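Local coordinates for protein endo-arabinase (Bacteroides thetaiotaomicron, PDB 5C0P) that probably hydrolyses O-glycosidic bonds in L-arabinan as a magnesium-binding family 43 glycoside hydrolase, at residues Leu48-Tyr53 with Gly65-Ala70; Trp75-Phe80 with Phe98-Val103. One frame throughout, in Å; residues are numbered along the deposited sequence.

Contact 1 of 2, residues Leu48-Tyr53 with Gly65-Ala70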
ATOM      1  N   LEU A  48      11.241   9.284  -9.515  1.00 11.83           N
ATOM      2  CA  LEU A  48      10.568  10.574  -9.753  1.00 10.71           C
ATOM      3  C   LEU A  48       9.565  10.501 -10.908  1.00 12.18           C
ATOM      4  O   LEU A  48       9.316  11.490 -11.612  1.00 13.48           O
ATOM      5  CB  LEU A  48      11.583  11.706  -9.950  1.00 11.98           C
ATOM      6  CG  LEU A  48      12.452  11.940  -8.705  1.00 12.39           C
ATOM      7  CD1 LEU A  48      13.442  13.078  -8.909  1.00 15.49           C
ATOM      8  CD2 LEU A  48      11.557  12.230  -7.509  1.00 12.88           C
ATOM      9  N   LYS A  49       9.005   9.312 -11.087  1.00 10.67           N
ATOM     10  CA  LYS A  49       7.909   9.102 -12.024  1.00 10.93           C
ATOM     11  C   LYS A  49       7.317   7.743 -11.760  1.00 11.05           C
ATOM     12  O   LYS A  49       7.981   6.866 -11.208  1.00 13.38           O
ATOM     13  CB  LYS A  49       8.391   9.191 -13.468  1.00 14.58           C
ATOM     14  CG  LYS A  49       9.557   8.288 -13.819  1.00 17.45           C
ATOM     15  CD  LYS A  49      10.309   8.861 -15.018  1.00 21.25           C
ATOM     16  CE  LYS A  49      11.517   8.020 -15.395  1.00 27.86           C
ATOM     17  NZ  LYS A  49      12.553   8.018 -14.343  1.00 23.92           N
ATOM     18  N   ILE A  50       6.059   7.570 -12.148  1.00 11.10           N
ATOM     19  CA  ILE A  50       5.408   6.283 -11.992  1.00 10.11           C
ATOM     20  C   ILE A  50       5.338   5.601 -13.352  1.00  9.82           C
ATOM     21  O   ILE A  50       4.817   6.163 -14.315  1.00 12.16           O
ATOM     22  CB  ILE A  50       3.997   6.417 -11.374  1.00  9.23           C
ATOM     23  CG1 ILE A  50       4.052   7.206 -10.061  1.00 11.76           C
ATOM     24  CG2 ILE A  50       3.347   5.034 -11.155  1.00  9.66           C
ATOM     25  CD1 ILE A  50       5.008   6.637  -9.010  1.00 12.35           C
ATOM     26  N   ARG A  51       5.896   4.394 -13.415  1.00 10.04           N
ATOM     27  CA  ARG A  51       5.910   3.582 -14.626  1.00 10.19           C
ATOM     28  C   ARG A  51       4.831   2.519 -14.469  1.00 11.24           C
ATOM     29  O   ARG A  51       4.510   2.126 -13.354  1.00 11.16           O
ATOM     30  CB  ARG A  51       7.284   2.914 -14.779  1.00 12.42           C
ATOM     31  CG  ARG A  51       7.504   2.110 -16.052  1.00 15.99           C
ATOM     32  CD  ARG A  51       8.128   2.971 -17.115  1.00 20.57           C
ATOM     33  NE  ARG A  51       8.705   2.199 -18.216  1.00 18.49           N
ATOM     34  CZ  ARG A  51      10.008   2.111 -18.454  1.00 27.85           C
ATOM     35  NH1 ARG A  51      10.451   1.396 -19.481  1.00 28.58           N
ATOM     36  NH2 ARG A  51      10.872   2.744 -17.669  1.00 25.72           N
ATOM     37  N   VAL A  52       4.256   2.059 -15.577  1.00  9.93           N
ATOM     38  CA  VAL A  52       3.245   1.016 -15.490  1.00 11.70           C
ATOM     39  C   VAL A  52       3.543  -0.140 -16.444  1.00  9.37           C
ATOM     40  O   VAL A  52       3.810   0.062 -17.624  1.00 10.92           O
ATOM     41  CB  VAL A  52       1.818   1.589 -15.720  1.00 13.00           C
ATOM     42  CG1 VAL A  52       1.730   2.365 -17.034  1.00 11.07           C
ATOM     43  CG2 VAL A  52       0.779   0.475 -15.656  1.00 12.05           C
ATOM     44  N   TYR A  53       3.529  -1.351 -15.899  1.00 10.96           N
ATOM     45  CA  TYR A  53       3.627  -2.560 -16.704  1.00  9.37           C
ATOM     46  C   TYR A  53       2.279  -3.261 -16.677  1.00 11.97           C
ATOM     47  O   TYR A  53       1.514  -3.101 -15.731  1.00 11.50           O
ATOM     48  CB  TYR A  53       4.694  -3.499 -16.143  1.00 10.11           C
ATOM     49  CG  TYR A  53       6.143  -3.097 -16.395  1.00 12.63           C
ATOM     50  CD1 TYR A  53       6.485  -1.904 -17.038  1.00 12.61           C
ATOM     51  CD2 TYR A  53       7.173  -3.938 -16.011  1.00 14.59           C
ATOM     52  CE1 TYR A  53       7.831  -1.569 -17.273  1.00 13.44           C
ATOM     53  CE2 TYR A  53       8.503  -3.610 -16.240  1.00 15.90           C
ATOM     54  CZ  TYR A  53       8.827  -2.434 -16.871  1.00 17.45           C
ATOM     55  OH  TYR A  53      10.163  -2.141 -17.082  1.00 18.81           O
ATOM     56  N   GLY A  65       4.664   2.328 -20.375  1.00 15.89           N
ATOM     57  CA  GLY A  65       5.122   3.698 -20.266  1.00 15.61           C
ATOM     58  C   GLY A  65       4.859   4.320 -18.910  1.00 13.37           C
ATOM     59  O   GLY A  65       4.772   3.626 -17.897  1.00 13.31           O
ATOM     60  N   TYR A  66       4.724   5.640 -18.884  1.00 13.60           N
ATOM     61  CA  TYR A  66       4.576   6.341 -17.617  1.00 12.07           C
ATOM     62  C   TYR A  66       3.131   6.720 -17.359  1.00 13.70           C
ATOM     63  O   TYR A  66       2.474   7.326 -18.211  1.00 18.74           O
ATOM     64  CB  TYR A  66       5.453   7.593 -17.598  1.00 15.00           C
ATOM     65  CG  TYR A  66       6.906   7.294 -17.862  1.00 17.44           C
ATOM     66  CD1 TYR A  66       7.670   6.600 -16.932  1.00 18.61           C
ATOM     67  CD2 TYR A  66       7.510   7.695 -19.042  1.00 28.10           C
ATOM     68  CE1 TYR A  66       9.000   6.320 -17.172  1.00 23.38           C
ATOM     69  CE2 TYR A  66       8.838   7.424 -19.290  1.00 34.53           C
ATOM     70  CZ  TYR A  66       9.577   6.735 -18.352  1.00 34.07           C
ATOM     71  OH  TYR A  66      10.903   6.464 -18.600  1.00 44.48           O
ATOM     72  N   SER A  67       2.645   6.350 -16.178  1.00 13.27           N
ATOM     73  CA  SER A  67       1.283   6.664 -15.778  1.00 12.47           C
ATOM     74  C   SER A  67       1.216   7.986 -15.015  1.00 12.04           C
ATOM     75  O   SER A  67       0.159   8.605 -14.951  1.00 13.26           O
ATOM     76  CB  SER A  67       0.681   5.532 -14.950  1.00 12.10           C
ATOM     77  OG  SER A  67       1.447   5.298 -13.775  1.00 11.79           O
ATOM     78  N   PHE A  68       2.332   8.421 -14.430  1.00 10.80           N
ATOM     79  CA  PHE A  68       2.378   9.754 -13.821  1.00  9.93           C
ATOM     80  C   PHE A  68       3.750  10.402 -13.870  1.00 12.80           C
ATOM     81  O   PHE A  68       4.724   9.864 -13.330  1.00 13.79           O
ATOM     82  CB  PHE A  68       1.891   9.750 -12.359  1.00  9.57           C
ATOM     83  CG  PHE A  68       1.895  11.119 -11.733  1.00 11.67           C
ATOM     84  CD1 PHE A  68       1.139  12.136 -12.302  1.00 12.43           C
ATOM     85  CD2 PHE A  68       2.648  11.401 -10.606  1.00 13.17           C
ATOM     86  CE1 PHE A  68       1.135  13.411 -11.768  1.00 12.21           C
ATOM     87  CE2 PHE A  68       2.643  12.691 -10.057  1.00  9.40           C
ATOM     88  CZ  PHE A  68       1.887  13.690 -10.643  1.00 11.85           C
ATOM     89  N   ILE A  69       3.812  11.563 -14.520  1.00 14.33           N
ATOM     90  CA  ILE A  69       4.961  12.453 -14.453  1.00 15.84           C
ATOM     91  C   ILE A  69       4.433  13.767 -13.918  1.00 14.29           C
ATOM     92  O   ILE A  69       3.528  14.349 -14.517  1.00 18.97           O
ATOM     93  CB  ILE A  69       5.526  12.760 -15.848  1.00 24.52           C
ATOM     94  CG1 ILE A  69       5.790  11.476 -16.634  1.00 33.20           C
ATOM     95  CG2 ILE A  69       6.780  13.640 -15.732  1.00 30.61           C
ATOM     96  CD1 ILE A  69       7.038  10.771 -16.227  1.00 35.70           C
ATOM     97  N   ALA A  70       4.998  14.248 -12.812  1.00 16.01           N
ATOM     98  CA  ALA A  70       4.513  15.481 -12.195  1.00 16.90           C
ATOM     99  C   ALA A  70       4.795  16.699 -13.060  1.00 16.77           C
ATOM    100  O   ALA A  70       5.907  16.871 -13.575  1.00 18.27           O
ATOM    101  CB  ALA A  70       5.121  15.673 -10.813  1.00 17.22           C
TER
HETATM  102  O   HOH W   1       7.613  13.383 -12.484  1.00 28.00           O
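Tyr66 lays its ring between the aliphatic stems of Lys49 and Arg51, and CE1 is the atom both reach. Lys49 CE comes to 3.5 Å from Tyr66 CE1, and Lys49 CD and CG also have Tyr66 CE1 as their nearest ring atom. From the other stem, Arg51 CD also lies 3.5 Å from Tyr66 CE1, while the guanidinium is turned 64° from the ring plane. At the base of Lys49, CB meets Ile69 CD1 at 3.5 Å, tight for two carbons. Lys49 CG sits between its backbone N and carbonyl carbon (chi1 54°), which starts the chain on its way past the tyrosine ring. An alanine at Lys49 would keep the touch on Ile69 but would probably open a gap beside Tyr66, leaving its ring freer to turn. Beneath these side chains runs the antiparallel hairpin of strands 50-55 and 60-68, part of one blade of the five-bladed beta-propeller of family 43 and interrupted by a classic beta bulge: Ser67 and Phe68 both face Ile50. Ile50 O accepts from Ser67 N at 2.9 Å through a bent bond and, weakly, from Phe68 N; Ile50 N gives a nearly straight bond to Phe68 O (2.9 Å, 176°). Beyond the bulge Val52 N donates to Gly65 O at 2.8 Å; Gly65's backbone angles would press a CB against the preceding carbonyl oxygen, which by itself calls for glycine. On the face away from Tyr66, Ile50 CG2 approaches Ser67 OG to 3.2 Å, and that hydroxyl is hydrogen-bonded to His43 of the adjoining strand. Past the last direct backbone bond, at Ile50 and Phe68, one water donates to Leu48 O and accepts from Ala70 N. Further out, the charged ends are fixed by neighbours: Lys49 NZ by the carbonyls of Asn46 and Asn47, Arg51 by a salt bridge to Asp63 and a bond to Asn46 OD1.

Contact 2 of 2, residues Trp75-Phe80 with Phe98-Val103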
ATOM      1  N   TRP A  75       2.300  19.631  -6.084  1.00 12.67           N
ATOM      2  CA  TRP A  75       2.778  19.954  -4.752  1.00 12.30           C
ATOM      3  C   TRP A  75       3.968  19.121  -4.307  1.00 14.27           C
ATOM      4  O   TRP A  75       4.791  19.595  -3.525  1.00 18.98           O
ATOM      5  CB  TRP A  75       1.653  19.776  -3.728  1.00 13.57           C
ATOM      6  CG  TRP A  75       1.349  18.337  -3.386  1.00 11.83           C
ATOM      7  CD1 TRP A  75       0.446  17.520  -4.004  1.00 11.91           C
ATOM      8  CD2 TRP A  75       1.926  17.562  -2.322  1.00 11.62           C
ATOM      9  NE1 TRP A  75       0.443  16.279  -3.412  1.00 13.56           N
ATOM     10  CE2 TRP A  75       1.336  16.279  -2.373  1.00 11.50           C
ATOM     11  CE3 TRP A  75       2.889  17.824  -1.340  1.00 11.21           C
ATOM     12  CZ2 TRP A  75       1.674  15.259  -1.469  1.00 11.36           C
ATOM     13  CZ3 TRP A  75       3.228  16.806  -0.446  1.00 14.84           C
ATOM     14  CH2 TRP A  75       2.621  15.545  -0.515  1.00 10.41           C
ATOM     15  N   GLY A  76       4.038  17.879  -4.776  1.00 14.74           N
ATOM     16  CA  GLY A  76       5.019  16.938  -4.260  1.00 16.94           C
ATOM     17  C   GLY A  76       6.028  16.520  -5.309  1.00 12.97           C
ATOM     18  O   GLY A  76       5.802  15.575  -6.057  1.00 15.38           O
ATOM     19  N   GLN A  77       7.155  17.212  -5.349  1.00 14.04           N
ATOM     20  CA  GLN A  77       8.141  16.943  -6.386  1.00 13.71           C
ATOM     21  C   GLN A  77       9.128  15.846  -6.007  1.00 14.17           C
ATOM     22  O   GLN A  77       9.914  15.408  -6.846  1.00 14.72           O
ATOM     23  CB  GLN A  77       8.882  18.219  -6.772  1.00 16.91           C
ATOM     24  CG  GLN A  77       7.979  19.309  -7.357  1.00 18.02           C
ATOM     25  CD  GLN A  77       7.467  18.966  -8.749  1.00 19.33           C
ATOM     26  OE1 GLN A  77       8.192  18.399  -9.568  1.00 20.24           O
ATOM     27  NE2 GLN A  77       6.210  19.309  -9.022  1.00 16.63           N
ATOM     28  N   GLN A  78       9.086  15.392  -4.756  1.00 11.98           N
ATOM     29  CA  GLN A  78      10.033  14.375  -4.284  1.00 11.33           C
ATOM     30  C   GLN A  78       9.354  13.073  -3.908  1.00 11.97           C
ATOM     31  O   GLN A  78       8.135  13.040  -3.684  1.00 11.02           O
ATOM     32  CB  GLN A  78      10.837  14.902  -3.080  1.00 11.61           C
ATOM     33  CG  GLN A  78      11.731  16.080  -3.425  1.00 12.58           C
ATOM     34  CD  GLN A  78      12.483  16.635  -2.234  1.00 16.84           C
ATOM     35  OE1 GLN A  78      12.442  17.836  -1.969  1.00 22.91           O
ATOM     36  NE2 GLN A  78      13.192  15.772  -1.522  1.00 15.56           N
ATOM     37  N   ASP A  79      10.163  12.010  -3.875  1.00 12.04           N
ATOM     38  CA  ASP A  79       9.801  10.672  -3.387  1.00  9.65           C
ATOM     39  C   ASP A  79       9.109   9.760  -4.411  1.00 11.09           C
ATOM     40  O   ASP A  79       9.747   8.855  -4.929  1.00 11.33           O
ATOM     41  CB  ASP A  79       9.032  10.707  -2.048  1.00 10.97           C
ATOM     42  CG  ASP A  79       9.765  11.479  -0.958  1.00 16.08           C
ATOM     43  OD1 ASP A  79      11.011  11.547  -0.993  1.00 19.33           O
ATOM     44  OD2 ASP A  79       9.084  12.011  -0.063  1.00 20.85           O
ATOM     45  N   PHE A  80       7.821   9.984  -4.685  1.00  9.87           N
ATOM     46  CA  PHE A  80       7.041   9.107  -5.581  1.00  9.86           C
ATOM     47  C   PHE A  80       6.999   7.669  -5.051  1.00 10.71           C
ATOM     48  O   PHE A  80       7.094   6.711  -5.816  1.00 11.35           O
ATOM     49  CB  PHE A  80       7.603   9.105  -7.019  1.00  9.54           C
ATOM     50  CG  PHE A  80       7.313  10.365  -7.802  1.00 10.17           C
ATOM     51  CD1 PHE A  80       6.521  10.317  -8.941  1.00 11.17           C
ATOM     52  CD2 PHE A  80       7.829  11.589  -7.398  1.00 11.60           C
ATOM     53  CE1 PHE A  80       6.243  11.470  -9.664  1.00 11.67           C
ATOM     54  CE2 PHE A  80       7.558  12.757  -8.118  1.00 14.04           C
ATOM     55  CZ  PHE A  80       6.760  12.686  -9.256  1.00 13.08           C
ATOM     56  N   PHE A  98       4.526  11.581  -1.542  1.00  9.42           N
ATOM     57  CA  PHE A  98       5.425  12.609  -2.039  1.00 11.44           C
ATOM     58  C   PHE A  98       5.855  13.504  -0.891  1.00 13.24           C
ATOM     59  O   PHE A  98       5.267  13.466   0.184  1.00 11.55           O
ATOM     60  CB  PHE A  98       4.716  13.510  -3.067  1.00 10.29           C
ATOM     61  CG  PHE A  98       4.091  12.772  -4.225  1.00  9.48           C
ATOM     62  CD1 PHE A  98       4.828  12.482  -5.372  1.00 10.30           C
ATOM     63  CD2 PHE A  98       2.746  12.418  -4.187  1.00  9.59           C
ATOM     64  CE1 PHE A  98       4.235  11.813  -6.452  1.00  9.97           C
ATOM     65  CE2 PHE A  98       2.141  11.755  -5.259  1.00  8.56           C
ATOM     66  CZ  PHE A  98       2.890  11.455  -6.397  1.00  8.42           C
ATOM     67  N   SER A  99       6.863  14.333  -1.132  1.00 12.22           N
ATOM     68  CA  SER A  99       7.192  15.423  -0.230  1.00 13.86           C
ATOM     69  C   SER A  99       7.740  16.576  -1.061  1.00 13.25           C
ATOM     70  O   SER A  99       7.920  16.450  -2.272  1.00 13.57           O
ATOM     71  CB  SER A  99       8.214  14.993   0.825  1.00 16.30           C
ATOM     72  OG  SER A  99       9.462  14.667   0.241  1.00 19.12           O
ATOM     73  N   ASN A 100       8.000  17.707  -0.417  1.00 14.47           N
ATOM     74  CA  ASN A 100       8.576  18.844  -1.108  1.00 15.46           C
ATOM     75  C   ASN A 100       9.297  19.687  -0.083  1.00 16.73           C
ATOM     76  O   ASN A 100       9.063  19.535   1.117  1.00 17.43           O
ATOM     77  CB  ASN A 100       7.471  19.672  -1.773  1.00 19.46           C
ATOM     78  CG  ASN A 100       7.929  20.362  -3.043  1.00 22.53           C
ATOM     79  OD1 ASN A 100       8.178  19.714  -4.056  1.00 25.12           O
ATOM     80  ND2 ASN A 100       8.023  21.685  -3.000  1.00 25.86           N
ATOM     81  N   ALA A 101      10.172  20.573  -0.540  1.00 18.18           N
ATOM     82  CA  ALA A 101      10.748  21.550   0.366  1.00 23.56           C
ATOM     83  C   ALA A 101       9.600  22.336   0.993  1.00 25.37           C
ATOM     84  O   ALA A 101       8.720  22.830   0.284  1.00 30.28           O
ATOM     85  CB  ALA A 101      11.690  22.475  -0.376  1.00 25.88           C
ATOM     86  N   GLY A 102       9.580  22.399   2.320  1.00 25.65           N
ATOM     87  CA  GLY A 102       8.565  23.158   3.029  1.00 28.09           C
ATOM     88  C   GLY A 102       7.194  22.511   3.167  1.00 27.67           C
ATOM     89  O   GLY A 102       6.256  23.159   3.639  1.00 26.82           O
ATOM     90  N   VAL A 103       7.058  21.252   2.744  1.00 21.78           N
ATOM     91  CA  VAL A 103       5.813  20.512   2.938  1.00 21.64           C
ATOM     92  C   VAL A 103       6.123  19.122   3.477  1.00 23.80           C
ATOM     93  O   VAL A 103       6.951  18.400   2.910  1.00 23.93           O
ATOM     94  CB  VAL A 103       5.028  20.333   1.625  1.00 22.41           C
ATOM     95  CG1 VAL A 103       3.607  19.890   1.923  1.00 23.82           C
ATOM     96  CG2 VAL A 103       5.025  21.619   0.812  1.00 32.63           C
TER
HETATM   97  O   HOH W   2      10.975  19.999  -3.401  1.00 24.95           O
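Asp79 OD2 is gripped by two groups: Ser99 OG donates to it at 2.7 Å from above the carboxylate plane, and Arg105 of the next strand adds a salt bridge. Ser99 OG stands between its own backbone N and carbonyl carbon (chi1 65°), within reach of that carboxylate. Gln78 N donates to Ser99 O at 2.9 Å, and Ser99 N returns a bond to Gln78 O from well out of the carbonyl plane. These bonds close the open end of the hairpin of strands 78-88 and 91-100, which belongs to the next blade of the beta-propeller; here Gln77 and Gln78 both face Ser99 in a classic beta bulge. Gln77 N turns instead to a side chain, donating to Asn100 OD1 at 3.0 Å. A water bridges Gln78 OE1 and Ala101 N. Phe98 CE1 stands over the centre of the Phe80 ring, 3.5 Å above its plane, in an edge-to-face pair with planes 83° apart. Phe98 CB lies over the rim of the Trp75 six-membered ring as an off-centre CH-pi contact, and Val103 CG1 reaches Trp75 CZ3 at 3.9 Å.

How the contacts relate
Both contacts are partly buried pairings in successive antiparallel hairpins, each with a classic beta bulge, and strand 60-68 of contact 1 is followed in the chain by strand 78-88 of contact 2. They sit in neighbouring blades, and aromatic packing joins them: Phe80 of contact 2 touches Phe68 through its CE1 and the backbone of Leu48 and Lys49 through its CD1, while Phe74 meets both Phe68 and Phe98 edge-to-face. Contact 1 combines buried Ile50, Val52, Ser67 and Phe68 with long charged stems round a surface tyrosine; contact 2 sets buried Phe80 and Phe98 and the partly exposed Trp75 beside a carboxylate–hydroxyl bond and an asparagine-to-backbone bond.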